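Long-range contacts in alpha-1,3-glucanase (PDB 6K0P), which probably hydrolyses alpha-1,3-glucan as a bacterial glycoside hydrolase of family 87, binding nigerose through its catalytic domain: residues 79-89 with 100-111; 486-495 with 514-525. The protein carries 1 engineered substitution. All coordinates share one frame; numbering follows the deposited sequence. Where two conformers were deposited one is given.

Contact 1. Residues 79-89 with 100-111; sequences NAVAENTTGTV and KFNVSSKFSYLY. With GLC (alpha-D-glucopyranose), chain D.
The Tyr109 ring carries Glu83 on one face and backbone at its rim: Glu83 CB sits 4.0 Å from the ring centroid in a CH-pi contact, while Val81 O lies near the ring plane and accepts from Tyr109 OH at 2.6 Å. Tyr111 meets the same glutamate edge-on, Tyr111 OH giving its proton to Glu83 OE2 at 2.6 Å, on the anti side of the carboxylate and 35° out of its plane. The backbone sets Glu83 CB over Tyr109, and CG anti to the backbone N (chi1 167°) with a bend at chi2 (66°) turns the carboxylate to Tyr111. Ser105 OG joins residues 82-85 in two ways, donating to Ala82 O at 2.7 Å and accepting from Thr85 N. Beyond this turn, strands 86-93 and 96-104 form a beta hairpin, with Gly87 and Val103 as an antiparallel hydrogen-bonded pair (Val103 N to Gly87 O, 2.9 Å). Val103 packs beside Val81 and Val89, and Ile165 also touches all three. On the other face Asn102 OD1 weakly accepts from O2 of the bound glucose; from the loop that follows, Lys106 NZ donates to its O4 at 3.3 Å and also to Gln248 O. Glu83 OE1 further accepts a bent bond from Asn84 N at 2.7 Å; donors on both oxygens probably favour the ionised carboxylate and limit its rotation.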
loop_
_atom_site.group_PDB
_atom_site.type_symbol
_atom_site.label_atom_id
_atom_site.label_comp_id
_atom_site.label_asym_id
_atom_site.label_seq_id
_atom_site.Cartn_x
_atom_site.Cartn_y
_atom_site.Cartn_z
ATOM N N ASN A 79 -12.561 -3.853 -9.323
ATOM C CA ASN A 79 -13.382 -3.478 -10.459
ATOM C C ASN A 79 -13.621 -1.979 -10.441
ATOM O O ASN A 79 -13.408 -1.304 -9.432
ATOM C CB ASN A 79 -14.728 -4.219 -10.412
ATOM C CG ASN A 79 -15.619 -3.721 -9.288
ATOM O OD1 ASN A 79 -16.386 -2.768 -9.472
ATOM N ND2 ASN A 79 -15.504 -4.346 -8.110
ATOM N N ALA A 80 -14.074 -1.460 -11.579
ATOM C CA ALA A 80 -14.539 -0.080 -11.650
ATOM C C ALA A 80 -15.926 -0.066 -12.269
ATOM O O ALA A 80 -16.157 -0.707 -13.303
ATOM C CB ALA A 80 -13.585 0.807 -12.465
ATOM N N VAL A 81 -16.847 0.654 -11.627
ATOM C CA VAL A 81 -18.193 0.871 -12.150
ATOM C C VAL A 81 -18.435 2.372 -12.222
ATOM O O VAL A 81 -17.587 3.167 -11.803
ATOM C CB VAL A 81 -19.265 0.156 -11.302
ATOM C CG1 VAL A 81 -19.044 -1.349 -11.358
ATOM C CG2 VAL A 81 -19.261 0.647 -9.850
ATOM N N ALA A 82 -19.588 2.760 -12.763
ATOM C CA ALA A 82 -19.904 4.172 -12.923
ATOM C C ALA A 82 -19.969 4.876 -11.574
ATOM O O ALA A 82 -20.304 4.281 -10.550
ATOM C CB ALA A 82 -21.259 4.313 -13.615
ATOM N N GLU A 83 -19.654 6.169 -11.587
ATOM C CA GLU A 83 -19.832 6.989 -10.394
ATOM C C GLU A 83 -21.274 6.922 -9.897
ATOM O O GLU A 83 -22.218 6.791 -10.683
ATOM C CB GLU A 83 -19.442 8.440 -10.719
ATOM C CG GLU A 83 -19.842 9.502 -9.684
ATOM C CD GLU A 83 -19.121 9.371 -8.342
ATOM O OE1 GLU A 83 -19.250 8.311 -7.680
ATOM O OE2 GLU A 83 -18.439 10.349 -7.938
ATOM N N ASN A 84 -21.427 6.964 -8.571
ATOM C CA ASN A 84 -22.733 7.007 -7.909
ATOM C C ASN A 84 -23.624 5.835 -8.315
ATOM O O ASN A 84 -24.809 5.994 -8.620
ATOM C CB ASN A 84 -23.437 8.349 -8.117
ATOM C CG ASN A 84 -24.574 8.565 -7.138
ATOM O OD1 ASN A 84 -24.513 8.122 -5.989
ATOM N ND2 ASN A 84 -25.620 9.244 -7.590
ATOM N N THR A 85 -23.051 4.635 -8.314
ATOM C CA THR A 85 -23.830 3.458 -8.671
ATOM C C THR A 85 -23.502 2.297 -7.751
ATOM O O THR A 85 -22.396 2.190 -7.203
ATOM C CB THR A 85 -23.644 2.985 -10.125
ATOM O OG1 THR A 85 -22.352 2.407 -10.279
ATOM C CG2 THR A 85 -23.801 4.122 -11.111
ATOM N N THR A 86 -24.494 1.435 -7.595
ATOM C CA THR A 86 -24.334 0.131 -6.972
ATOM C C THR A 86 -25.051 -0.884 -7.845
ATOM O O THR A 86 -25.953 -0.549 -8.622
ATOM C CB THR A 86 -24.945 0.075 -5.566
ATOM O OG1 THR A 86 -26.372 0.206 -5.668
ATOM C CG2 THR A 86 -24.383 1.179 -4.680
ATOM N N GLY A 87 -24.628 -2.134 -7.741
ATOM C CA GLY A 87 -25.271 -3.168 -8.517
ATOM C C GLY A 87 -24.554 -4.480 -8.339
ATOM O O GLY A 87 -23.893 -4.705 -7.320
ATOM N N THR A 88 -24.703 -5.355 -9.336
ATOM C CA THR A 88 -24.142 -6.696 -9.266
ATOM C C THR A 88 -23.344 -7.020 -10.524
ATOM O O THR A 88 -23.498 -6.398 -11.578
ATOM C CB THR A 88 -25.228 -7.766 -9.084
ATOM O OG1 THR A 88 -26.231 -7.618 -10.103
ATOM C CG2 THR A 88 -25.880 -7.643 -7.703
ATOM N N VAL A 89 -22.466 -8.007 -10.379
ATOM C CA VAL A 89 -21.912 -8.746 -11.504
ATOM C C VAL A 89 -21.886 -10.207 -11.077
ATOM O O VAL A 89 -21.800 -10.518 -9.885
ATOM C CB VAL A 89 -20.527 -8.210 -11.949
ATOM C CG1 VAL A 89 -19.448 -8.546 -10.921
ATOM C CG2 VAL A 89 -20.156 -8.748 -13.335
ATOM N N LYS A 100 -23.605 -13.466 -7.014
ATOM C CA LYS A 100 -23.453 -12.105 -7.502
ATOM C C LYS A 100 -22.585 -11.327 -6.532
ATOM O O LYS A 100 -22.801 -11.379 -5.319
ATOM C CB LYS A 100 -24.817 -11.430 -7.674
ATOM C CG LYS A 100 -25.591 -12.015 -8.868
ATOM C CD LYS A 100 -26.817 -11.228 -9.249
ATOM C CE LYS A 100 -27.555 -11.933 -10.372
ATOM N NZ LYS A 100 -26.944 -11.688 -11.718
ATOM N N PHE A 101 -21.581 -10.637 -7.065
ATOM C CA PHE A 101 -20.834 -9.674 -6.272
ATOM C C PHE A 101 -21.659 -8.403 -6.133
ATOM O O PHE A 101 -22.341 -7.984 -7.074
ATOM C CB PHE A 101 -19.552 -9.274 -6.997
ATOM C CG PHE A 101 -18.469 -10.314 -6.977
ATOM C CD1 PHE A 101 -17.552 -10.377 -5.930
ATOM C CD2 PHE A 101 -18.349 -11.209 -8.023
ATOM C CE1 PHE A 101 -16.544 -11.334 -5.931
ATOM C CE2 PHE A 101 -17.340 -12.165 -8.034
ATOM C CZ PHE A 101 -16.433 -12.218 -6.988
ATOM N N ASN A 102 -21.556 -7.766 -4.968
ATOM C CA ASN A 102 -22.105 -6.433 -4.747
ATOM C C ASN A 102 -21.007 -5.438 -5.112
ATOM O O ASN A 102 -20.034 -5.273 -4.366
ATOM C CB ASN A 102 -22.530 -6.299 -3.283
ATOM C CG ASN A 102 -23.092 -4.920 -2.939
ATOM O OD1 ASN A 102 -22.596 -3.892 -3.397
ATOM N ND2 ASN A 102 -24.112 -4.900 -2.101
ATOM N N VAL A 103 -21.150 -4.797 -6.270
ATOM C CA VAL A 103 -20.168 -3.841 -6.770
ATOM C C VAL A 103 -20.700 -2.434 -6.559
ATOM O O VAL A 103 -21.909 -2.182 -6.627
ATOM C CB VAL A 103 -19.790 -4.096 -8.244
ATOM C CG1 VAL A 103 -19.100 -5.446 -8.379
ATOM C CG2 VAL A 103 -21.017 -4.035 -9.143
ATOM N N SER A 104 -19.785 -1.502 -6.306
ATOM C CA SER A 104 -20.186 -0.157 -5.919
ATOM C C SER A 104 -19.037 0.812 -6.116
ATOM O O SER A 104 -17.873 0.452 -5.949
ATOM C CB SER A 104 -20.581 -0.125 -4.441
ATOM O OG SER A 104 -20.949 1.180 -4.045
ATOM N N SER A 105 -19.387 2.060 -6.424
ATOM C CA SER A 105 -18.412 3.142 -6.439
ATOM C C SER A 105 -18.520 4.041 -5.207
ATOM O O SER A 105 -18.026 5.175 -5.235
ATOM C CB SER A 105 -18.532 3.965 -7.722
ATOM O OG SER A 105 -19.875 4.375 -7.919
ATOM N N LYS A 106 -19.153 3.557 -4.130
ATOM C CA LYS A 106 -19.296 4.368 -2.918
ATOM C C LYS A 106 -17.957 4.931 -2.436
ATOM O O LYS A 106 -17.873 6.097 -2.026
ATOM C CB LYS A 106 -19.951 3.535 -1.819
ATOM C CG LYS A 106 -19.956 4.239 -0.464
ATOM C CD LYS A 106 -20.605 3.384 0.606
ATOM C CE LYS A 106 -20.646 4.141 1.936
ATOM N NZ LYS A 106 -21.441 3.410 2.957
ATOM N N PHE A 107 -16.897 4.126 -2.491
ATOM C CA PHE A 107 -15.598 4.496 -1.939
ATOM C C PHE A 107 -14.590 4.953 -2.984
ATOM O O PHE A 107 -13.484 5.364 -2.614
ATOM C CB PHE A 107 -15.030 3.335 -1.109
ATOM C CG PHE A 107 -15.839 3.044 0.124
ATOM C CD1 PHE A 107 -15.730 3.862 1.230
ATOM C CD2 PHE A 107 -16.731 1.975 0.160
ATOM C CE1 PHE A 107 -16.478 3.625 2.373
ATOM C CE2 PHE A 107 -17.490 1.720 1.301
ATOM C CZ PHE A 107 -17.362 2.550 2.410
ATOM N N SER A 108 -14.937 4.888 -4.266
ATOM C CA SER A 108 -14.053 5.307 -5.341
ATOM C C SER A 108 -14.478 6.679 -5.871
ATOM O O SER A 108 -15.457 7.279 -5.411
ATOM C CB SER A 108 -14.042 4.246 -6.445
ATOM O OG SER A 108 -15.374 3.897 -6.807
ATOM N N TYR A 109 -13.720 7.172 -6.857
ATOM C CA TYR A 109 -13.931 8.459 -7.518
ATOM C C TYR A 109 -13.578 9.633 -6.611
ATOM O O TYR A 109 -14.435 10.159 -5.889
ATOM C CB TYR A 109 -15.344 8.580 -8.114
ATOM C CG TYR A 109 -15.557 7.675 -9.311
ATOM C CD1 TYR A 109 -15.808 6.317 -9.144
ATOM C CD2 TYR A 109 -15.502 8.177 -10.605
ATOM C CE1 TYR A 109 -15.988 5.484 -10.227
ATOM C CE2 TYR A 109 -15.684 7.351 -11.693
ATOM C CZ TYR A 109 -15.934 6.010 -11.498
ATOM O OH TYR A 109 -16.120 5.178 -12.576
ATOM N N LEU A 110 -12.311 10.037 -6.644
ATOM C CA LEU A 110 -11.813 11.189 -5.905
ATOM C C LEU A 110 -11.341 12.207 -6.935
ATOM O O LEU A 110 -10.698 11.841 -7.923
ATOM C CB LEU A 110 -10.662 10.770 -4.967
ATOM C CG LEU A 110 -11.011 10.079 -3.637
ATOM C CD1 LEU A 110 -11.782 11.031 -2.727
ATOM C CD2 LEU A 110 -11.791 8.769 -3.819
ATOM N N TYR A 111 -11.665 13.482 -6.717
ATOM C CA TYR A 111 -11.599 14.481 -7.780
ATOM C C TYR A 111 -10.446 15.458 -7.581
ATOM O O TYR A 111 -10.139 15.864 -6.455
ATOM C CB TYR A 111 -12.941 15.217 -7.913
ATOM C CG TYR A 111 -14.030 14.288 -8.391
ATOM C CD1 TYR A 111 -14.748 13.523 -7.491
ATOM C CD2 TYR A 111 -14.310 14.143 -9.748
ATOM C CE1 TYR A 111 -15.721 12.642 -7.913
ATOM C CE2 TYR A 111 -15.295 13.262 -10.183
ATOM C CZ TYR A 111 -15.991 12.514 -9.254
ATOM O OH TYR A 111 -16.971 11.630 -9.652
HETATM C C1 GLC D . -21.934 -3.370 0.719
HETATM C C2 GLC D . -21.328 -2.336 -0.223
HETATM C C3 GLC D . -20.555 -1.256 0.521
HETATM C C4 GLC D . -21.489 -0.661 1.556
HETATM C C5 GLC D . -22.097 -1.760 2.412
HETATM C C6 GLC D . -23.015 -1.121 3.447
HETATM O O2 GLC D . -20.560 -2.981 -1.217
HETATM O O3 GLC D . -20.253 -0.257 -0.400
HETATM O O4 GLC D . -20.820 0.233 2.433
HETATM O O5 GLC D . -22.784 -2.714 1.612
HETATM O O6 GLC D . -24.148 -0.553 2.812
HETATM O O HOH W 1 -15.944 -0.597 -7.723
HETATM O O HOH W 2 -16.977 -2.745 -5.964
HETATM O O HOH W 3 -15.494 1.948 -8.892
HETATM O O HOH W 4 -18.237 7.981 -5.527
#

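Contact 2. Residues 486-495 with 514-525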
loop_
_atom_site.group_PDB
_atom_site.type_symbol
_atom_site.label_atom_id
_atom_site.label_comp_id
_atom_site.label_asym_id
_atom_site.label_seq_id
_atom_site.Cartn_x
_atom_site.Cartn_y
_atom_site.Cartn_z
ATOM N N ASN A 486 10.035 -2.607 -15.956
ATOM C CA ASN A 486 9.177 -1.657 -16.647
ATOM C C ASN A 486 8.828 -0.439 -15.789
ATOM O O ASN A 486 7.654 -0.071 -15.671
ATOM C CB ASN A 486 7.912 -2.362 -17.123
ATOM C CG ASN A 486 7.102 -1.542 -18.114
ATOM O OD1 ASN A 486 7.607 -0.601 -18.729
ATOM N ND2 ASN A 486 5.829 -1.899 -18.269
ATOM N N PRO A 487 9.816 0.209 -15.165
ATOM C CA PRO A 487 9.505 1.435 -14.423
ATOM C C PRO A 487 8.970 2.477 -15.388
ATOM O O PRO A 487 9.321 2.481 -16.572
ATOM C CB PRO A 487 10.862 1.859 -13.857
ATOM C CG PRO A 487 11.851 1.360 -14.865
ATOM C CD PRO A 487 11.272 0.045 -15.359
ATOM N N VAL A 488 8.116 3.368 -14.871
ATOM C CA VAL A 488 7.485 4.375 -15.726
ATOM C C VAL A 488 8.535 5.166 -16.498
ATOM O O VAL A 488 8.400 5.392 -17.709
ATOM C CB VAL A 488 6.559 5.289 -14.900
ATOM C CG1 VAL A 488 5.907 6.352 -15.795
ATOM C CG2 VAL A 488 5.494 4.451 -14.207
ATOM N N TYR A 489 9.610 5.575 -15.817
ATOM C CA TYR A 489 10.631 6.435 -16.405
ATOM C C TYR A 489 12.048 5.904 -16.216
ATOM O O TYR A 489 12.800 5.789 -17.193
ATOM C CB TYR A 489 10.552 7.825 -15.780
ATOM C CG TYR A 489 9.280 8.582 -16.078
ATOM C CD1 TYR A 489 8.882 8.823 -17.387
ATOM C CD2 TYR A 489 8.489 9.083 -15.047
ATOM C CE1 TYR A 489 7.723 9.534 -17.660
ATOM C CE2 TYR A 489 7.335 9.792 -15.308
ATOM C CZ TYR A 489 6.959 10.017 -16.619
ATOM O OH TYR A 489 5.813 10.726 -16.887
ATOM N N PHE A 490 12.436 5.609 -14.972
ATOM C CA PHE A 490 13.831 5.322 -14.638
ATOM C C PHE A 490 13.901 4.226 -13.587
ATOM O O PHE A 490 12.972 4.038 -12.807
ATOM C CB PHE A 490 14.599 6.545 -14.070
ATOM C CG PHE A 490 14.104 7.881 -14.565
ATOM C CD1 PHE A 490 14.402 8.320 -15.850
ATOM C CD2 PHE A 490 13.366 8.710 -13.732
ATOM C CE1 PHE A 490 13.946 9.555 -16.298
ATOM C CE2 PHE A 490 12.909 9.949 -14.174
ATOM C CZ PHE A 490 13.205 10.372 -15.461
ATOM N N GLY A 491 15.041 3.537 -13.534
ATOM C CA GLY A 491 15.279 2.581 -12.470
ATOM C C GLY A 491 15.666 3.264 -11.174
ATOM O O GLY A 491 14.951 3.171 -10.169
ATOM N N LEU A 492 16.797 3.969 -11.184
ATOM C CA LEU A 492 17.327 4.639 -10.002
ATOM C C LEU A 492 17.477 6.119 -10.313
ATOM O O LEU A 492 18.015 6.482 -11.364
ATOM C CB LEU A 492 18.696 4.052 -9.630
ATOM C CG LEU A 492 18.748 2.532 -9.499
ATOM C CD1 LEU A 492 20.188 2.016 -9.347
ATOM C CD2 LEU A 492 17.886 2.096 -8.316
ATOM N N MET A 493 17.007 6.973 -9.408
ATOM C CA MET A 493 17.010 8.412 -9.626
ATOM C C MET A 493 17.648 9.075 -8.410
ATOM O O MET A 493 17.105 9.004 -7.302
ATOM C CB MET A 493 15.579 8.907 -9.839
ATOM C CG MET A 493 15.438 10.410 -9.981
ATOM S SD MET A 493 13.750 10.798 -10.488
ATOM C CE MET A 493 13.426 12.300 -9.564
ATOM N N PHE A 494 18.805 9.710 -8.612
ATOM C CA PHE A 494 19.550 10.359 -7.539
ATOM C C PHE A 494 19.408 11.870 -7.678
ATOM O O PHE A 494 19.516 12.406 -8.786
ATOM C CB PHE A 494 21.041 10.013 -7.635
ATOM C CG PHE A 494 21.351 8.555 -7.425
ATOM C CD1 PHE A 494 21.236 7.646 -8.471
ATOM C CD2 PHE A 494 21.787 8.095 -6.187
ATOM C CE1 PHE A 494 21.532 6.297 -8.283
ATOM C CE2 PHE A 494 22.081 6.759 -5.992
ATOM C CZ PHE A 494 21.960 5.858 -7.040
ATOM N N GLN A 495 19.196 12.563 -6.557
ATOM C CA GLN A 495 18.935 13.999 -6.605
ATOM C C GLN A 495 19.361 14.657 -5.300
ATOM O O GLN A 495 19.151 14.092 -4.225
ATOM C CB GLN A 495 17.434 14.250 -6.832
ATOM C CG GLN A 495 17.005 15.725 -6.875
ATOM C CD GLN A 495 15.491 15.888 -7.004
ATOM O OE1 GLN A 495 14.775 14.919 -7.272
ATOM N NE2 GLN A 495 15.001 17.109 -6.809
ATOM N N ILE A 514 17.596 -3.566 -14.045
ATOM C CA ILE A 514 16.658 -2.524 -14.446
ATOM C C ILE A 514 16.228 -2.836 -15.871
ATOM O O ILE A 514 17.019 -2.679 -16.812
ATOM C CB ILE A 514 17.280 -1.126 -14.350
ATOM C CG1 ILE A 514 17.705 -0.828 -12.901
ATOM C CG2 ILE A 514 16.296 -0.074 -14.860
ATOM C CD1 ILE A 514 18.773 0.260 -12.777
ATOM N N ASN A 515 14.985 -3.273 -16.040
ATOM C CA ASN A 515 14.526 -3.858 -17.297
ATOM C C ASN A 515 13.513 -2.948 -17.973
ATOM O O ASN A 515 12.491 -2.598 -17.377
ATOM C CB ASN A 515 13.903 -5.228 -17.041
ATOM C CG ASN A 515 14.881 -6.190 -16.414
ATOM O OD1 ASN A 515 16.007 -6.347 -16.891
ATOM N ND2 ASN A 515 14.471 -6.822 -15.318
ATOM N N ASN A 516 13.805 -2.566 -19.217
ATOM C CA ASN A 516 12.909 -1.773 -20.054
ATOM C C ASN A 516 12.452 -0.455 -19.429
ATOM O O ASN A 516 11.266 -0.121 -19.525
ATOM C CB ASN A 516 11.680 -2.601 -20.447
ATOM C CG ASN A 516 12.041 -3.990 -20.930
ATOM O OD1 ASN A 516 12.835 -4.147 -21.856
ATOM N ND2 ASN A 516 11.473 -5.008 -20.295
ATOM N N PRO A 517 13.331 0.352 -18.829
ATOM C CA PRO A 517 12.889 1.689 -18.406
ATOM C C PRO A 517 12.632 2.557 -19.631
ATOM O O PRO A 517 13.403 2.536 -20.592
ATOM C CB PRO A 517 14.082 2.211 -17.597
ATOM C CG PRO A 517 15.264 1.563 -18.242
ATOM C CD PRO A 517 14.798 0.204 -18.714
ATOM N N SER A 518 11.541 3.326 -19.602
ATOM C CA SER A 518 11.147 4.061 -20.803
ATOM C C SER A 518 12.154 5.142 -21.167
ATOM O O SER A 518 12.306 5.475 -22.351
ATOM C CB SER A 518 9.749 4.659 -20.648
ATOM O OG SER A 518 9.772 5.854 -19.886
ATOM N N ARG A 519 12.857 5.693 -20.178
ATOM C CA ARG A 519 13.831 6.752 -20.414
ATOM C C ARG A 519 15.246 6.259 -20.130
ATOM O O ARG A 519 16.005 6.001 -21.067
ATOM C CB ARG A 519 13.499 8.013 -19.614
ATOM C CG ARG A 519 12.095 8.590 -19.874
ATOM C CD ARG A 519 12.050 9.457 -21.125
ATOM N NE ARG A 519 12.822 10.692 -20.975
ATOM C CZ ARG A 519 12.953 11.611 -21.925
ATOM N NH1 ARG A 519 12.355 11.442 -23.098
ATOM N NH2 ARG A 519 13.683 12.696 -21.706
ATOM N N TYR A 520 15.626 6.114 -18.859
ATOM C CA TYR A 520 16.997 5.774 -18.498
ATOM C C TYR A 520 17.004 4.718 -17.405
ATOM O O TYR A 520 16.097 4.659 -16.570
ATOM C CB TYR A 520 17.769 6.991 -17.954
ATOM C CG TYR A 520 17.588 8.268 -18.749
ATOM C CD1 TYR A 520 18.103 8.388 -20.036
ATOM C CD2 TYR A 520 16.921 9.358 -18.207
ATOM C CE1 TYR A 520 17.934 9.551 -20.766
ATOM C CE2 TYR A 520 16.755 10.527 -18.923
ATOM C CZ TYR A 520 17.261 10.615 -20.206
ATOM O OH TYR A 520 17.098 11.778 -20.925
ATOM N N GLY A 521 18.053 3.896 -17.396
ATOM C CA GLY A 521 18.260 3.017 -16.259
ATOM C C GLY A 521 18.527 3.797 -14.987
ATOM O O GLY A 521 17.909 3.549 -13.949
ATOM N N ILE A 522 19.448 4.756 -15.059
ATOM C CA ILE A 522 19.841 5.588 -13.928
ATOM C C ILE A 522 19.764 7.040 -14.369
ATOM O O ILE A 522 20.251 7.387 -15.450
ATOM C CB ILE A 522 21.272 5.242 -13.469
ATOM C CG1 ILE A 522 21.337 3.781 -13.012
ATOM C CG2 ILE A 522 21.747 6.210 -12.369
ATOM C CD1 ILE A 522 22.734 3.234 -12.898
ATOM N N LYS A 523 19.137 7.885 -13.552
ATOM C CA LYS A 523 19.128 9.323 -13.793
ATOM C C LYS A 523 19.767 10.032 -12.610
ATOM O O LYS A 523 19.337 9.854 -11.461
ATOM C CB LYS A 523 17.717 9.866 -14.023
ATOM C CG LYS A 523 17.727 11.387 -14.216
ATOM C CD LYS A 523 16.394 11.913 -14.728
ATOM C CE LYS A 523 16.396 13.438 -14.813
ATOM N NZ LYS A 523 15.086 13.986 -15.303
ATOM N N LEU A 524 20.808 10.814 -12.889
ATOM C CA LEU A 524 21.313 11.801 -11.946
ATOM C C LEU A 524 20.613 13.110 -12.291
ATOM O O LEU A 524 20.827 13.668 -13.371
ATOM C CB LEU A 524 22.835 11.913 -12.061
ATOM C CG LEU A 524 23.637 10.605 -12.060
ATOM C CD1 LEU A 524 25.151 10.893 -12.135
ATOM C CD2 LEU A 524 23.338 9.731 -10.840
ATOM N N VAL A 525 19.732 13.571 -11.407
ATOM C CA VAL A 525 18.933 14.756 -11.705
ATOM C C VAL A 525 19.852 15.970 -11.757
ATOM O O VAL A 525 20.568 16.266 -10.795
ATOM C CB VAL A 525 17.807 14.932 -10.676
ATOM C CG1 VAL A 525 16.970 16.186 -10.992
ATOM C CG2 VAL A 525 16.930 13.675 -10.639
#
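Tyr489 O is gripped by two successive amides, Arg519 N at 3.0 Å, in the carbonyl plane on a lone pair, and Tyr520 N at 3.3 Å. They join neighbouring coils of a right-handed parallel beta-helix, the fold of pectate lyase-like proteins, where equivalent residues stack one coil above the next. At the adjoining turn Ser518 OG donates to Val488 O at 2.6 Å, and Pro487 CG rests on Pro517 CB. The Phe490 ring is held between Tyr489 CB over one face and Lys523 CD over the opposite face, CD being 3.9 Å from the centroid. It also runs beside the Tyr520 ring with the planes only 5° apart, meeting rim to rim, CE1 of Phe490 to CD2 of Tyr520 at 3.5 Å. Were Phe490 an alanine, a gap would probably open between Tyr489 CB and the Lys523 methylenes, and the Tyr520 rim would lose its apolar mate. Lys523, extended throughout, takes its ammonium to Asp454, which also forms a salt bridge with Arg519 and a hydrogen bond with Tyr520 OH. After the corner at Gly491, where Ile514 CG2 packs on its CA, the strands pair in parallel. Met493 and Lys523 point to one side of the sheet, whereas Leu492 and Phe494 pack with Ile522 and Leu524 on the other. Beyond them, Val525 CG2 reaches Met493 CG at 3.6 Å.

Overall arrangement
The two contacts belong to different parts of the catalytic domain: contact 1 to the antiparallel sheets of the D1 region, contact 2 to the beta-helix of the D2 region. Their centres are about 35 Å apart and their nearest atoms about 19 Å, so neither touches the other. Each borders a separate sugar site. Residues 100-111 supply Asn102, Ser104, Lys106 and Phe107, and Gln140 of the same region with Glu218, Lys243 and Gln248 of the beta-helix completes that pocket. From contact 2, Gln495 donates through NE2 to O6 of another glucose, beside Tyr468 and Glu529. A third site includes Asp282 and Trp311, so the domain binds sugar at several separate places.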